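Local coordinates for protein cytochrome c552 (Thermochromatium tepidum, PDB 5ZE8) that probably carries electrons at low potential through five bound c-type hemes in a thermophilic purple sulfur photosynthetic bacterium, at residues A300-R305 with L321-T326; R349-Y354 with L407-V412. One frame throughout, in Å; residues are numbered along the deposited sequence.

Interaction 1 (A300-R305 with L321-T326); sequences AQVWIR and LYLKLT
No flat group of the two strands takes part where A300 and V302 meet L323 and L325; the atoms that touch are all methyl carbons. The Y322 ring faces the other way: it takes K324 CG at its edge, in plane, and packs against the rings of H342 and Y403. Between the strands, V302 and L323 meet end on, CG1 of V302 standing 4.0 Å from CD2 of L323. L325 runs past V302 the opposite way. Placing CG1 anti to the backbone N (chi1 173°) turns the other V302 branch, CG2, to L325, where it lies 4.1 Å from CD1. L325 CD2 extends the row to A300, at 4.1 Å from its CB. The strand axes are 10.2 Å apart and run roughly antiparallel, at 154°, the spacing of two sheets packed face to face as in a beta sandwich. Backbone bonds to Y388 and L386 tie A300 and V302 into their own sheet, and F287 of strand 285-294 touches both V302 and L323. Such a buried, methyl-to-methyl seam is held by shape and the exclusion of water, with nothing directional to fix the register between these two segments.

Interaction 2 (R349-Y354 with L407-V412); sequences RAYFAY and LWPSLV
Y351 and W408 cross at about a right angle where strand 351-357, in what looks like a beta sandwich, meets the start of helix 409-414, with W408 at the N-cap and P409 opening the first turn. The Y351 hydroxyl does the touching. It comes obliquely to the indole, OH 3.6 Å from W408 CD1, and meets P409, which approaches from the opposite direction, with OH 3.5 Å from CD. Farther back along the tyrosine, A353 CB sits over one face of its ring, offset toward the rim, and the ring of H342 packs against it with the planes about 75° apart. H342 touches P409 as well, so it bridges the strand and the helix start.

The indole is placed by chi1 of -70°, which sets CG anti to the carbonyl carbon and beside the backbone N. It presents its edge to the strand: Y354 O lies near the ring plane, 3.6 Å from CZ2. A water completes this side, accepting from W408 NE1 at 3.0 Å and from Y354 N at 2.8 Å, so that it pins the indole to the strand backbone. Losing the indole to an alanine here is likely to leave the water without its N-H donor from this side and open a gap beside the Y351 hydroxyl. The W408 side chain is about 10 Å from a bound heme c, while the Y354 hydroxyl is hydrogen-bonded to P239 O. In the helix itself, V412 N donates to W408 O at 3.1 Å.

How the interactions relate
Interaction 1 closes before interaction 2 opens along the chain, and their centres lie 15 Å apart on the same side of the protein's centre. The sheet that holds strand 320-328 joins them, since strand 351-357 is its antiparallel neighbour. Two probable backbone hydrogen bonds make the connection, from F352 N to L321 O and from L323 N to A350 O, each 2.9 Å. Interaction 1 packs this sheet against the three-stranded one through strand 297-306, whereas interaction 2 fastens its strand 351-357 to helix 409-414. Together they link the interior between the two sheets to a helix start that lies nearer the heme-binding part of the protein.

Interaction 1 (A300-R305 with L321-T326)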
# COMPACT_ATOMS: atom_id res chain seq x y z
N ALA A 300 -5.63 32.86 -5.34
CA ALA A 300 -5.88 31.50 -5.85
C ALA A 300 -6.00 30.61 -4.62
O ALA A 300 -5.20 30.69 -3.77
CB ALA A 300 -4.70 31.06 -6.76
N GLN A 301 -7.08 29.83 -4.54
CA GLN A 301 -7.29 28.90 -3.43
C GLN A 301 -7.30 27.52 -3.99
O GLN A 301 -8.09 27.24 -4.91
CB GLN A 301 -8.62 29.20 -2.76
CG GLN A 301 -8.68 30.54 -2.04
CD GLN A 301 -9.16 31.67 -2.93
OE1 GLN A 301 -10.20 31.55 -3.58
NE2 GLN A 301 -8.41 32.78 -2.97
N VAL A 302 -6.43 26.66 -3.45
CA VAL A 302 -6.33 25.28 -3.86
C VAL A 302 -6.95 24.49 -2.70
O VAL A 302 -6.57 24.66 -1.57
CB VAL A 302 -4.88 24.83 -4.17
CG1 VAL A 302 -4.84 23.34 -4.43
CG2 VAL A 302 -4.37 25.56 -5.37
N TRP A 303 -7.99 23.71 -3.00
CA TRP A 303 -8.66 22.84 -2.02
C TRP A 303 -8.37 21.38 -2.34
O TRP A 303 -8.57 20.93 -3.51
CB TRP A 303 -10.17 23.12 -2.05
CG TRP A 303 -10.52 24.61 -1.95
CD1 TRP A 303 -10.59 25.52 -3.00
CD2 TRP A 303 -10.82 25.34 -0.77
NE1 TRP A 303 -10.92 26.78 -2.52
CE2 TRP A 303 -11.07 26.70 -1.16
CE3 TRP A 303 -10.91 25.00 0.59
CZ2 TRP A 303 -11.39 27.69 -0.23
CZ3 TRP A 303 -11.23 26.01 1.50
CH2 TRP A 303 -11.47 27.34 1.08
N ILE A 304 -7.89 20.68 -1.33
CA ILE A 304 -7.57 19.24 -1.55
C ILE A 304 -8.26 18.47 -0.40
O ILE A 304 -7.81 18.56 0.73
CB ILE A 304 -6.06 18.96 -1.54
CG1 ILE A 304 -5.34 19.99 -2.41
CG2 ILE A 304 -5.85 17.55 -2.08
CD1 ILE A 304 -3.84 19.79 -2.47
N ARG A 305 -9.29 17.70 -0.73
CA ARG A 305 -9.94 16.84 0.27
C ARG A 305 -9.46 15.38 0.12
O ARG A 305 -9.55 14.78 -0.97
CB ARG A 305 -11.44 16.85 0.07
CG ARG A 305 -12.19 15.80 0.91
CD ARG A 305 -13.74 15.97 0.82
NE ARG A 305 -14.43 14.91 1.53
CZ ARG A 305 -15.68 14.45 1.28
NH1 ARG A 305 -16.46 15.06 0.39
NH2 ARG A 305 -16.12 13.38 1.92
N LEU A 321 3.37 13.57 -2.09
CA LEU A 321 2.71 14.37 -3.14
C LEU A 321 3.28 15.75 -3.19
O LEU A 321 3.88 16.26 -2.20
CB LEU A 321 1.24 14.58 -2.83
CG LEU A 321 0.45 13.57 -2.02
CD1 LEU A 321 -0.96 14.05 -1.67
CD2 LEU A 321 0.44 12.27 -2.77
N TYR A 322 3.06 16.41 -4.32
CA TYR A 322 3.37 17.83 -4.36
C TYR A 322 2.42 18.53 -5.30
O TYR A 322 1.98 17.90 -6.23
CB TYR A 322 4.81 18.11 -4.73
CG TYR A 322 5.36 17.66 -6.05
CD1 TYR A 322 5.14 18.39 -7.21
CD2 TYR A 322 6.08 16.48 -6.20
CE1 TYR A 322 5.66 17.97 -8.43
CE2 TYR A 322 6.65 16.08 -7.40
CZ TYR A 322 6.39 16.82 -8.53
OH TYR A 322 6.91 16.41 -9.74
N LEU A 323 2.16 19.82 -4.99
CA LEU A 323 1.29 20.69 -5.75
C LEU A 323 2.16 21.60 -6.61
O LEU A 323 3.05 22.21 -6.11
CB LEU A 323 0.45 21.54 -4.84
CG LEU A 323 -0.20 22.75 -5.49
CD1 LEU A 323 -1.31 22.27 -6.48
CD2 LEU A 323 -0.80 23.60 -4.45
N LYS A 324 1.88 21.67 -7.90
CA LYS A 324 2.41 22.72 -8.77
C LYS A 324 1.27 23.63 -9.19
O LYS A 324 0.33 23.17 -9.77
CB LYS A 324 3.02 22.12 -9.98
CG LYS A 324 4.22 21.27 -9.70
CD LYS A 324 5.47 22.11 -9.38
CE LYS A 324 6.09 22.81 -10.59
NZ LYS A 324 6.52 21.89 -11.64
N LEU A 325 1.41 24.91 -8.94
CA LEU A 325 0.45 25.91 -9.31
C LEU A 325 1.18 26.94 -10.17
O LEU A 325 2.20 27.50 -9.77
CB LEU A 325 -0.19 26.62 -8.13
CG LEU A 325 -1.34 27.61 -8.29
CD1 LEU A 325 -2.53 26.80 -8.84
CD2 LEU A 325 -1.69 28.29 -6.98
N THR A 326 0.62 27.17 -11.35
CA THR A 326 1.37 27.93 -12.37
C THR A 326 0.39 28.90 -13.03
O THR A 326 -0.69 28.54 -13.35
CB THR A 326 2.00 27.03 -13.42
OG1 THR A 326 2.79 25.96 -12.84
CG2 THR A 326 2.92 27.79 -14.39

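Interaction 2 (R349-Y354 with L407-V412)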
# COMPACT_ATOMS: atom_id res chain seq x y z
N ARG A 349 4.85 24.08 1.96
CA ARG A 349 3.46 23.87 2.22
C ARG A 349 2.83 23.08 1.09
O ARG A 349 1.76 22.50 1.36
CB ARG A 349 2.70 25.19 2.42
CG ARG A 349 3.18 25.92 3.67
CD ARG A 349 3.11 27.47 3.63
NE ARG A 349 4.25 28.05 4.40
CZ ARG A 349 4.36 29.30 4.87
NH1 ARG A 349 3.40 30.23 4.68
NH2 ARG A 349 5.46 29.64 5.54
N ALA A 350 3.45 23.06 -0.09
CA ALA A 350 2.95 22.32 -1.22
C ALA A 350 3.63 20.92 -1.37
O ALA A 350 3.49 20.31 -2.41
CB ALA A 350 3.10 23.17 -2.50
N TYR A 351 4.39 20.46 -0.34
CA TYR A 351 5.00 19.15 -0.31
C TYR A 351 4.36 18.37 0.84
O TYR A 351 4.35 18.82 1.98
CB TYR A 351 6.49 19.28 -0.14
CG TYR A 351 7.24 17.99 -0.20
CD1 TYR A 351 7.09 17.09 -1.25
CD2 TYR A 351 8.12 17.65 0.84
CE1 TYR A 351 7.81 15.93 -1.30
CE2 TYR A 351 8.84 16.47 0.75
CZ TYR A 351 8.64 15.59 -0.31
OH TYR A 351 9.36 14.39 -0.37
N PHE A 352 3.74 17.24 0.51
CA PHE A 352 2.93 16.47 1.42
C PHE A 352 3.66 15.16 1.62
O PHE A 352 3.69 14.24 0.77
CB PHE A 352 1.58 16.19 0.75
CG PHE A 352 0.80 17.43 0.39
CD1 PHE A 352 1.05 18.08 -0.79
CD2 PHE A 352 -0.12 17.95 1.25
CE1 PHE A 352 0.34 19.23 -1.16
CE2 PHE A 352 -0.84 19.12 0.90
CZ PHE A 352 -0.59 19.72 -0.28
N ALA A 353 4.31 15.07 2.75
CA ALA A 353 5.32 13.99 2.99
C ALA A 353 5.59 13.82 4.49
O ALA A 353 5.28 14.69 5.30
CB ALA A 353 6.62 14.27 2.30
N TYR A 354 6.16 12.69 4.80
CA TYR A 354 6.63 12.32 6.15
C TYR A 354 8.15 12.29 6.12
O TYR A 354 8.76 11.86 5.14
CB TYR A 354 6.07 10.95 6.48
CG TYR A 354 6.48 10.41 7.85
CD1 TYR A 354 6.23 11.12 9.01
CD2 TYR A 354 7.06 9.13 7.98
CE1 TYR A 354 6.61 10.59 10.26
CE2 TYR A 354 7.43 8.61 9.19
CZ TYR A 354 7.21 9.32 10.31
OH TYR A 354 7.58 8.79 11.54
N LEU A 407 8.40 7.35 -4.36
CA LEU A 407 9.65 7.56 -3.64
C LEU A 407 10.00 9.01 -3.48
O LEU A 407 9.65 9.82 -4.30
CB LEU A 407 10.79 6.88 -4.38
CG LEU A 407 10.71 5.37 -4.57
CD1 LEU A 407 11.81 4.90 -5.55
CD2 LEU A 407 10.86 4.72 -3.22
N TRP A 408 10.71 9.35 -2.42
CA TRP A 408 11.24 10.68 -2.24
C TRP A 408 12.13 11.09 -3.39
O TRP A 408 12.80 10.27 -3.96
CB TRP A 408 12.13 10.73 -0.99
CG TRP A 408 11.44 10.61 0.37
CD1 TRP A 408 10.25 11.11 0.72
CD2 TRP A 408 11.95 9.92 1.52
NE1 TRP A 408 9.93 10.79 2.03
CE2 TRP A 408 10.99 10.10 2.56
CE3 TRP A 408 13.14 9.19 1.77
CZ2 TRP A 408 11.12 9.54 3.80
CZ3 TRP A 408 13.26 8.63 3.02
CH2 TRP A 408 12.23 8.77 4.00
N PRO A 409 12.23 12.41 -3.62
CA PRO A 409 13.05 12.89 -4.75
C PRO A 409 14.53 12.51 -4.61
O PRO A 409 15.12 12.15 -5.60
CB PRO A 409 12.81 14.38 -4.75
CG PRO A 409 12.24 14.73 -3.45
CD PRO A 409 11.49 13.50 -2.96
N SER A 410 15.06 12.52 -3.39
CA SER A 410 16.41 12.06 -3.08
C SER A 410 16.63 10.65 -3.61
O SER A 410 17.67 10.34 -4.19
CB SER A 410 16.76 12.12 -1.59
OG SER A 410 15.91 11.29 -0.74
N LEU A 411 15.64 9.80 -3.42
CA LEU A 411 15.79 8.42 -3.85
C LEU A 411 15.66 8.25 -5.35
O LEU A 411 16.38 7.41 -5.98
CB LEU A 411 14.74 7.52 -3.15
CG LEU A 411 14.90 7.37 -1.64
CD1 LEU A 411 13.68 6.72 -1.06
CD2 LEU A 411 16.13 6.57 -1.25
N VAL A 412 14.78 9.03 -5.97
CA VAL A 412 14.61 9.04 -7.43
C VAL A 412 15.86 9.57 -8.09
O VAL A 412 16.27 9.01 -9.08
CB VAL A 412 13.40 9.87 -7.83
CG1 VAL A 412 13.21 9.97 -9.35
CG2 VAL A 412 12.12 9.23 -7.26
O HOH W 1 7.01 10.92 2.74